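Local coordinates for importin subunit beta-1 (PDB 5OWU), which carries proteins into the nucleus in association with importin alpha, the subunit that recognises the classical nuclear localization signal of the cargo, at residues I478-V481 with E482-E486; N575-T578 with V579-A582. One frame throughout, in Å; residues are numbered along the deposited sequence.

Contact 1 of 2, residues I478-V481 with E482-E486; sequences INLV and EQLAE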
loop_
_atom_site.group_PDB
_atom_site.type_symbol
_atom_site.label_atom_id
_atom_site.label_comp_id
_atom_site.label_asym_id
_atom_site.label_seq_id
_atom_site.Cartn_x
_atom_site.Cartn_y
_atom_site.Cartn_z
ATOM N N ILE A 478 -14.343 -1.609 19.539
ATOM C CA ILE A 478 -14.718 -1.624 18.128
ATOM C C ILE A 478 -14.880 -3.065 17.648
ATOM O O ILE A 478 -15.903 -3.429 17.057
ATOM C CB ILE A 478 -13.684 -0.849 17.292
ATOM C CG1 ILE A 478 -13.825 0.649 17.569
ATOM C CG2 ILE A 478 -13.866 -1.124 15.791
ATOM C CD1 ILE A 478 -12.669 1.489 17.030
ATOM N N ASN A 479 -13.887 -3.917 17.926
ATOM C CA ASN A 479 -13.974 -5.316 17.491
ATOM C C ASN A 479 -15.207 -6.009 18.062
ATOM O O ASN A 479 -15.913 -6.735 17.349
ATOM C CB ASN A 479 -12.718 -6.074 17.899
ATOM C CG ASN A 479 -11.502 -5.617 17.149
ATOM O OD1 ASN A 479 -11.608 -4.849 16.202
ATOM N ND2 ASN A 479 -10.331 -6.101 17.556
ATOM N N LEU A 480 -15.464 -5.822 19.358
ATOM C CA LEU A 480 -16.623 -6.454 19.979
ATOM C C LEU A 480 -17.905 -6.062 19.271
ATOM O O LEU A 480 -18.733 -6.921 18.937
ATOM C CB LEU A 480 -16.712 -6.074 21.455
ATOM C CG LEU A 480 -15.846 -6.856 22.430
ATOM C CD1 LEU A 480 -15.921 -6.199 23.801
ATOM C CD2 LEU A 480 -16.289 -8.309 22.502
ATOM N N VAL A 481 -18.102 -4.759 19.054
ATOM C CA VAL A 481 -19.337 -4.293 18.437
ATOM C C VAL A 481 -19.447 -4.816 17.010
ATOM O O VAL A 481 -20.501 -5.307 16.590
ATOM C CB VAL A 481 -19.409 -2.756 18.489
ATOM C CG1 VAL A 481 -20.599 -2.227 17.686
ATOM C CG2 VAL A 481 -19.492 -2.295 19.929
ATOM N N GLU A 482 -18.355 -4.725 16.245
ATOM C CA GLU A 482 -18.385 -5.163 14.852
ATOM C C GLU A 482 -18.732 -6.644 14.741
ATOM O O GLU A 482 -19.518 -7.044 13.871
ATOM C CB GLU A 482 -17.035 -4.882 14.187
ATOM C CG GLU A 482 -16.834 -3.443 13.752
ATOM C CD GLU A 482 -15.464 -3.204 13.143
ATOM O OE1 GLU A 482 -14.598 -4.099 13.238
ATOM O OE2 GLU A 482 -15.251 -2.115 12.575
ATOM N N GLN A 483 -18.165 -7.472 15.614
ATOM C CA GLN A 483 -18.351 -8.910 15.484
ATOM C C GLN A 483 -19.632 -9.407 16.137
ATOM O O GLN A 483 -20.135 -10.460 15.741
ATOM C CB GLN A 483 -17.143 -9.643 16.076
ATOM C CG GLN A 483 -15.852 -9.349 15.340
ATOM C CD GLN A 483 -15.885 -9.860 13.913
ATOM O OE1 GLN A 483 -15.633 -9.117 12.965
ATOM N NE2 GLN A 483 -16.203 -11.136 13.758
ATOM N N LEU A 484 -20.184 -8.684 17.110
ATOM C CA LEU A 484 -21.375 -9.163 17.798
ATOM C C LEU A 484 -22.662 -8.509 17.319
ATOM O O LEU A 484 -23.740 -9.073 17.542
ATOM C CB LEU A 484 -21.231 -8.950 19.308
ATOM C CG LEU A 484 -20.108 -9.760 19.961
ATOM C CD1 LEU A 484 -19.941 -9.382 21.415
ATOM C CD2 LEU A 484 -20.394 -11.252 19.842
ATOM N N ALA A 485 -22.584 -7.358 16.652
ATOM C CA ALA A 485 -23.800 -6.641 16.289
ATOM C C ALA A 485 -24.666 -7.432 15.314
ATOM O O ALA A 485 -25.893 -7.281 15.318
ATOM C CB ALA A 485 -23.441 -5.284 15.688
ATOM N N GLU A 486 -24.060 -8.282 14.480
ATOM C CA GLU A 486 -24.813 -8.924 13.406
ATOM C C GLU A 486 -25.719 -10.036 13.915
ATOM O O GLU A 486 -26.802 -10.247 13.358
ATOM C CB GLU A 486 -23.858 -9.476 12.345
ATOM C CG GLU A 486 -22.841 -8.457 11.819
ATOM C CD GLU A 486 -23.486 -7.286 11.090
ATOM O OE1 GLU A 486 -23.149 -7.059 9.907
ATOM O OE2 GLU A 486 -24.328 -6.591 11.695
#
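I478 and E482, one turn apart near the end of helix 467-484, are joined through both backbone and side chain. E482 N donates to I478 O at 2.9 Å, almost in line with the C=O. Q483 N to N479 O, L484 N to L480 O and A485 N to V481 O repeat the i to i+4 pattern, but the angle at the hydrogen drops from 169° in the first bond to about 140° in the last two, which are more bent. N479 ND2 is satisfied by G436 O of helix 425-442, and L484 O accepts from S490 OG beyond the helix. The chain of E482 is extended past CG and runs beside I478 in the same direction. Its CG lies 3.4 Å from I478 O, and OE2 comes 3.6 Å from I478 CG2, the branch set opposite the backbone N. With an alanine in place of E482, I478 CG2 would probably lose the carboxylate lying alongside it, and Y530 of helix 516-530 the side chain it touches. On another face, L480 CD2 meets L484 CD1 at 4.0 Å, two leucines side by side; L480 packs on A439 and L484 on A443. The chemistry thus divides the labour: main-chain bonds satisfy the four carbonyls of 478-481, while aliphatic surfaces and the amide of N479 fasten this end of HEAT 11 to its neighbours.

Contact 2 of 2, residues N575-T578 with V579-A582; sequences NILT and VLAA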
loop_
_atom_site.group_PDB
_atom_site.type_symbol
_atom_site.label_atom_id
_atom_site.label_comp_id
_atom_site.label_asym_id
_atom_site.label_seq_id
_atom_site.Cartn_x
_atom_site.Cartn_y
_atom_site.Cartn_z
ATOM N N ASN A 575 -11.438 14.825 15.126
ATOM C CA ASN A 575 -12.112 13.669 15.723
ATOM C C ASN A 575 -13.581 13.965 15.978
ATOM O O ASN A 575 -14.472 13.164 15.635
ATOM C CB ASN A 575 -11.435 13.270 17.043
ATOM C CG ASN A 575 -9.957 12.934 16.889
ATOM O OD1 ASN A 575 -9.200 13.011 17.859
ATOM N ND2 ASN A 575 -9.538 12.568 15.683
ATOM N N ILE A 576 -13.850 15.129 16.581
ATOM C CA ILE A 576 -15.220 15.520 16.889
ATOM C C ILE A 576 -16.044 15.610 15.613
ATOM O O ILE A 576 -17.169 15.110 15.542
ATOM C CB ILE A 576 -15.233 16.856 17.653
ATOM C CG1 ILE A 576 -14.605 16.682 19.041
ATOM C CG2 ILE A 576 -16.659 17.398 17.788
ATOM C CD1 ILE A 576 -14.266 17.993 19.718
ATOM N N LEU A 577 -15.512 16.287 14.597
ATOM C CA LEU A 577 -16.283 16.505 13.378
ATOM C C LEU A 577 -16.559 15.189 12.656
ATOM O O LEU A 577 -17.628 15.015 12.065
ATOM C CB LEU A 577 -15.552 17.498 12.467
ATOM C CG LEU A 577 -15.534 18.942 12.993
ATOM C CD1 LEU A 577 -14.473 19.772 12.305
ATOM C CD2 LEU A 577 -16.896 19.606 12.850
ATOM N N THR A 578 -15.621 14.244 12.704
ATOM C CA THR A 578 -15.859 12.930 12.105
ATOM C C THR A 578 -17.035 12.231 12.785
ATOM O O THR A 578 -17.977 11.764 12.118
ATOM C CB THR A 578 -14.582 12.090 12.192
ATOM O OG1 THR A 578 -13.519 12.778 11.511
ATOM C CG2 THR A 578 -14.772 10.704 11.559
ATOM N N VAL A 579 -17.016 12.173 14.122
ATOM C CA VAL A 579 -18.146 11.553 14.816
ATOM C C VAL A 579 -19.434 12.307 14.516
ATOM O O VAL A 579 -20.495 11.701 14.336
ATOM C CB VAL A 579 -17.894 11.475 16.332
ATOM C CG1 VAL A 579 -19.068 10.775 17.025
ATOM C CG2 VAL A 579 -16.605 10.741 16.621
ATOM N N LEU A 580 -19.368 13.639 14.483
ATOM C CA LEU A 580 -20.560 14.449 14.248
ATOM C C LEU A 580 -21.147 14.170 12.873
ATOM O O LEU A 580 -22.369 14.073 12.717
ATOM C CB LEU A 580 -20.217 15.932 14.399
ATOM C CG LEU A 580 -21.324 16.958 14.129
ATOM C CD1 LEU A 580 -22.523 16.734 15.032
ATOM C CD2 LEU A 580 -20.781 18.372 14.308
ATOM N N ALA A 581 -20.292 14.032 11.860
ATOM C CA ALA A 581 -20.783 13.672 10.538
ATOM C C ALA A 581 -21.494 12.329 10.579
ATOM O O ALA A 581 -22.573 12.171 9.986
ATOM C CB ALA A 581 -19.632 13.646 9.533
ATOM N N ALA A 582 -20.919 11.349 11.294
ATOM C CA ALA A 582 -21.592 10.053 11.399
ATOM C C ALA A 582 -22.939 10.181 12.108
ATOM O O ALA A 582 -23.923 9.544 11.710
ATOM C CB ALA A 582 -20.701 9.040 12.124
#
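Helix 563-586, within HEAT 13, supplies both halves of this contact, two successive turns of an unbroken alpha-helix. Each carbonyl from N575 to T578 accepts the backbone N-H four residues on. The bonds to V579 N and A582 N measure 3.1 Å from N575 O and T578 O, while I576 O to L580 N and L577 O to A581 N are shorter. The bond from V579 N is the straightest at the hydrogen, 173°, and L580 N alone lies in the plane of the carbonyl it meets.

Side chains settle against these carbonyls. V579 sends CG2 back over the preceding turn to within 3.4 Å of N575 O, because this branch is the one opposite its own carbonyl carbon and beside its N. L580 CB sits 3.4 Å from I576 O. Beyond CB, L580 holds CG opposite its backbone N (chi1 177°), and CD2 then lies 4.3 Å from L577 CD2, a loose apolar touch. The exposed T578 turns OG1 back along the helix to S574 O, so its hydroxyl is bonded to the main chain, and N575 ND2 is held by E571 OE2.

The buried residues serve different neighbours: I576 and V579 pack on helices 516-530 and 536-553, whereas L577 and L580 meet F602 of helix 595-607. Apolar residues of one helix shared in this way between its own repeat and those before and after it are typical of the stacked helices of a HEAT-repeat solenoid.

How the contacts relate
From the N terminus, the chain reaches contact 1 at the end of helix 467-484 in HEAT 11, passes through HEAT 12, and meets contact 2 within helix 563-586 of HEAT 13. Each contact lies within one continuous stretch of chain, a helix in contact 2 and the last turns of a helix with what follows in contact 1, so neither closes a loop; they follow in series, without nesting or crossing. The centres of contacts 1 and 2 lie about 20 Å apart and their nearest atoms about 10 Å apart. Helix 516-530 of HEAT 12 bridges them: its T526, M527 and Y530 meet contact 1, and its A518, F521 and T525 meet contact 2. Contact 1 also reaches back to helix 425-442, and contact 2 forward to helices 595-607 and 615-629.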